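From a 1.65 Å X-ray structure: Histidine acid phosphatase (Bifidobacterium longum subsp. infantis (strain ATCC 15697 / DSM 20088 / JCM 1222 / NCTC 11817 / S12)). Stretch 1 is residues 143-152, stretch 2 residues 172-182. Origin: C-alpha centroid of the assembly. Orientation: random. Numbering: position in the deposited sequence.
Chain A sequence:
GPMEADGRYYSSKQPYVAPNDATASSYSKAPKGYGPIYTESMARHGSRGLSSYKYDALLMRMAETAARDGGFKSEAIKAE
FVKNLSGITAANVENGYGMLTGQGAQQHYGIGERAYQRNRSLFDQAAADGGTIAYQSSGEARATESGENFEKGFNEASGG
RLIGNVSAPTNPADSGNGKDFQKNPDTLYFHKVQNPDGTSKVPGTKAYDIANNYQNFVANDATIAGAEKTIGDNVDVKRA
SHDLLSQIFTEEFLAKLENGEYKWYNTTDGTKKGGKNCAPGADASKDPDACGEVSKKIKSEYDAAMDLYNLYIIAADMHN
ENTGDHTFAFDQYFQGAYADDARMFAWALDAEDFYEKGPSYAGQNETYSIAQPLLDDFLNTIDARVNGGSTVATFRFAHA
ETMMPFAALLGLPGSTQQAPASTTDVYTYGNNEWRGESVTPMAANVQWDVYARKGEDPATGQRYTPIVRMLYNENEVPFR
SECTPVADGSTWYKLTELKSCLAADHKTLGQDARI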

# COMPACT_ATOMS: atom_id res chain seq x y z
N ALA A 143 9.06 1.89 5.34
CA ALA A 143 8.48 3.17 4.93
C ALA A 143 9.56 4.24 4.85
O ALA A 143 9.61 5.03 3.91
N THR A 144 10.46 4.24 5.83
CA THR A 144 11.55 5.21 5.86
C THR A 144 12.50 4.95 4.69
O THR A 144 12.90 5.89 4.00
N GLU A 145 12.82 3.68 4.45
CA GLU A 145 13.69 3.34 3.32
C GLU A 145 13.07 3.69 1.98
O GLU A 145 13.77 4.06 1.04
N SER A 146 11.75 3.55 1.87
CA SER A 146 11.07 4.01 0.67
C SER A 146 11.26 5.50 0.51
O SER A 146 11.61 5.98 -0.58
N GLY A 147 11.06 6.23 1.60
CA GLY A 147 11.31 7.66 1.62
C GLY A 147 12.73 8.01 1.21
O GLY A 147 12.95 8.99 0.49
N GLU A 148 13.70 7.21 1.66
CA GLU A 148 15.10 7.49 1.34
C GLU A 148 15.34 7.39 -0.16
O GLU A 148 16.10 8.16 -0.73
N ASN A 149 14.67 6.44 -0.81
CA ASN A 149 14.78 6.34 -2.26
C ASN A 149 14.09 7.48 -3.00
O ASN A 149 14.59 7.96 -4.01
N PHE A 150 12.94 7.92 -2.49
CA PHE A 150 12.26 9.09 -3.03
C PHE A 150 13.20 10.28 -2.92
O PHE A 150 13.36 11.07 -3.87
N GLU A 151 13.83 10.43 -1.76
CA GLU A 151 14.74 11.54 -1.51
C GLU A 151 15.92 11.53 -2.48
O GLU A 151 16.30 12.56 -3.02
N LYS A 152 16.48 10.35 -2.72
CA LYS A 152 17.56 10.19 -3.68
C LYS A 152 17.15 10.59 -5.09
O LYS A 152 17.88 11.30 -5.78
N PRO A 172 14.02 12.16 14.62
CA PRO A 172 14.40 11.46 13.39
C PRO A 172 14.18 9.95 13.44
O PRO A 172 14.31 9.33 14.50
N ALA A 173 13.87 9.37 12.28
CA ALA A 173 13.69 7.92 12.16
C ALA A 173 14.93 7.14 12.61
O ALA A 173 14.81 6.10 13.26
N ASP A 174 16.11 7.63 12.22
CA ASP A 174 17.38 7.09 12.72
C ASP A 174 18.49 8.11 12.48
O ASP A 174 18.24 9.16 11.90
N SER A 175 19.71 7.82 12.93
CA SER A 175 20.80 8.78 12.85
C SER A 175 21.64 8.60 11.59
O SER A 175 22.59 9.35 11.36
N GLY A 176 21.29 7.61 10.78
CA GLY A 176 22.03 7.32 9.57
C GLY A 176 21.31 7.75 8.30
O GLY A 176 21.04 8.94 8.10
N ASN A 177 21.00 6.77 7.44
CA ASN A 177 20.35 7.04 6.17
C ASN A 177 18.98 7.68 6.31
O ASN A 177 18.50 8.36 5.39
N GLY A 178 18.34 7.48 7.46
CA GLY A 178 17.02 8.05 7.69
C GLY A 178 16.98 9.32 8.51
O GLY A 178 15.92 9.70 9.01
N LYS A 179 18.13 9.99 8.65
CA LYS A 179 18.23 11.19 9.49
C LYS A 179 17.34 12.36 9.09
O LYS A 179 17.06 13.24 9.90
N ASP A 180 16.88 12.38 7.84
CA ASP A 180 16.06 13.49 7.37
C ASP A 180 14.58 13.28 7.63
O ASP A 180 13.77 14.18 7.38
N PHE A 181 14.22 12.10 8.14
CA PHE A 181 12.82 11.73 8.29
C PHE A 181 12.25 11.91 9.69
O PHE A 181 12.71 11.28 10.63
N GLN A 182 11.26 12.79 9.80
CA GLN A 182 10.55 13.02 11.05
C GLN A 182 9.52 11.92 11.28
O GLN A 182 8.69 11.66 10.42

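Thr 144, Gly 147, Glu 148 and Glu 151 form the face of the helix that meets stretch 2, and the two stretches together bury 378 Å². The CA-to-CB bond of Phe 181 points toward the helix, and chi1 -72° (m) with chi2 -95° sets the ring against the backbone: Phe 181 CZ lies 3.1 Å from Gly 147 C and 3.5 Å from Glu 148 N, while Thr 144 O sits over one ring face. Gly 147 makes this possible, since its ideal CB would fall 2.3 Å from Phe 181 CE1.

Thr 144 takes chi1 -57° (m). This places Thr 144 CG2 3.7 Å from Ala 173 CB and 4.1 Å from Gly 178 CA, and Thr 144 OG1, itself 3.8 Å from Ala 173 CB, is also hydrogen-bonded elsewhere in the structure. Gly 178 is confined within its own stretch; its ideal CB would come within 2.5 Å of Asp 174 OD1.

The CA-to-CB bond of Glu 148 points sideways, but an m, t conformation (chi1 -65°, chi2 167°) brings its end nearer stretch 2. Glu 148 OE2 approaches Gly 178 N at 3.2 Å, yet the angle is too poor for a hydrogen bond; that amide instead donates to Asp 174 OD2 (2.8 Å), as does Gly 176 N (2.8 Å). Asp 174, with chi1 60° (p), thus ties down its own stretch. Asp 174 OD1 stands 4.2 Å from Glu 148 OE2, and water 1 bridges these like charges by donating to both, at 2.7 and 2.4 Å respectively. Water 2 donates to Glu 148 OE1 (2.7 Å) and accepts from Asn 177 ND2 (3.2 Å).

Glu 151 is extended (chi1 179°, chi2 178°, both t), bringing Glu 151 OE1 2.6 Å from Asp 180 OD2 (chi1 -69°, m), so close that one acid group probably carries a proton. Water 3 donates to Glu 151 OE2 (3.1 Å) and Asn 177 O (2.7 Å) and accepts from Asp 180 N (3.1 Å).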

# COMPACT_ATOMS: atom_id res chain seq x y z
CB ALA A 143 7.35 3.59 5.87
CB THR A 144 12.30 5.14 7.21
OG1 THR A 144 11.37 5.37 8.27
CG2 THR A 144 13.41 6.19 7.29
CB GLU A 145 14.08 1.86 3.38
CG GLU A 145 15.03 1.57 4.55
CD GLU A 145 15.03 0.12 4.97
OE1 GLU A 145 14.27 -0.68 4.39
OE2 GLU A 145 15.79 -0.21 5.90
CB SER A 146 9.58 3.66 0.73
OG SER A 146 9.42 2.26 0.70
CB GLU A 148 16.02 6.54 2.11
CG GLU A 148 15.97 6.75 3.62
CD GLU A 148 16.63 5.63 4.40
OE1 GLU A 148 17.28 4.77 3.78
OE2 GLU A 148 16.49 5.62 5.64
CB ASN A 149 14.27 4.98 -2.73
CG ASN A 149 15.27 3.87 -2.46
OD1 ASN A 149 16.29 3.77 -3.14
ND2 ASN A 149 15.00 3.04 -1.46
CB PHE A 150 10.97 9.33 -2.22
CG PHE A 150 10.20 10.58 -2.58
CD1 PHE A 150 8.96 10.49 -3.19
CD2 PHE A 150 10.69 11.84 -2.25
CE1 PHE A 150 8.22 11.64 -3.50
CE2 PHE A 150 9.97 12.99 -2.56
CZ PHE A 150 8.73 12.88 -3.18
CB GLU A 151 15.21 11.51 -0.05
CG GLU A 151 16.19 12.62 0.31
CD GLU A 151 16.59 12.59 1.77
OE1 GLU A 151 16.74 13.67 2.36
OE2 GLU A 151 16.78 11.48 2.32
CB LYS A 152 18.06 8.75 -3.67
CG LYS A 152 19.23 8.48 -4.59
CD LYS A 152 19.73 7.07 -4.38
CE LYS A 152 19.75 6.73 -2.89
NZ LYS A 152 20.33 5.39 -2.61
CB PRO A 172 15.90 11.76 13.27
CG PRO A 172 16.34 12.06 14.67
CD PRO A 172 15.18 12.76 15.30
CB ALA A 173 13.32 7.56 10.73
CB ASP A 174 17.71 5.74 12.06
CG ASP A 174 17.84 5.83 10.55
OD1 ASP A 174 17.01 5.23 9.84
OD2 ASP A 174 18.79 6.49 10.07
CB SER A 175 21.70 8.67 14.08
OG SER A 175 22.18 7.35 14.23
CB ASN A 177 20.24 5.76 5.34
CG ASN A 177 21.59 5.20 4.95
OD1 ASN A 177 22.60 5.90 5.03
ND2 ASN A 177 21.63 3.94 4.54
CB LYS A 179 19.69 11.67 9.57
CG LYS A 179 20.24 12.19 8.24
CD LYS A 179 21.62 12.85 8.40
CE LYS A 179 22.69 11.84 8.78
NZ LYS A 179 22.92 10.84 7.70
CB ASP A 180 16.30 13.75 5.88
CG ASP A 180 17.68 14.31 5.60
OD1 ASP A 180 18.33 14.82 6.54
OD2 ASP A 180 18.12 14.25 4.44
CB PHE A 181 12.62 10.29 7.79
CG PHE A 181 12.72 10.18 6.30
CD1 PHE A 181 11.57 10.22 5.52
CD2 PHE A 181 13.95 10.14 5.68
CE1 PHE A 181 11.66 10.16 4.14
CE2 PHE A 181 14.05 10.09 4.30
CZ PHE A 181 12.89 10.11 3.53
CB GLN A 182 9.84 14.37 10.99
CG GLN A 182 8.89 14.63 12.13
CD GLN A 182 9.60 14.98 13.42
OE1 GLN A 182 10.82 15.11 13.44
NE2 GLN A 182 8.84 15.12 14.50
O HOH W 1 17.41 4.17 7.37
O HOH W 2 18.71 2.63 4.59
O HOH W 3 17.37 10.77 5.27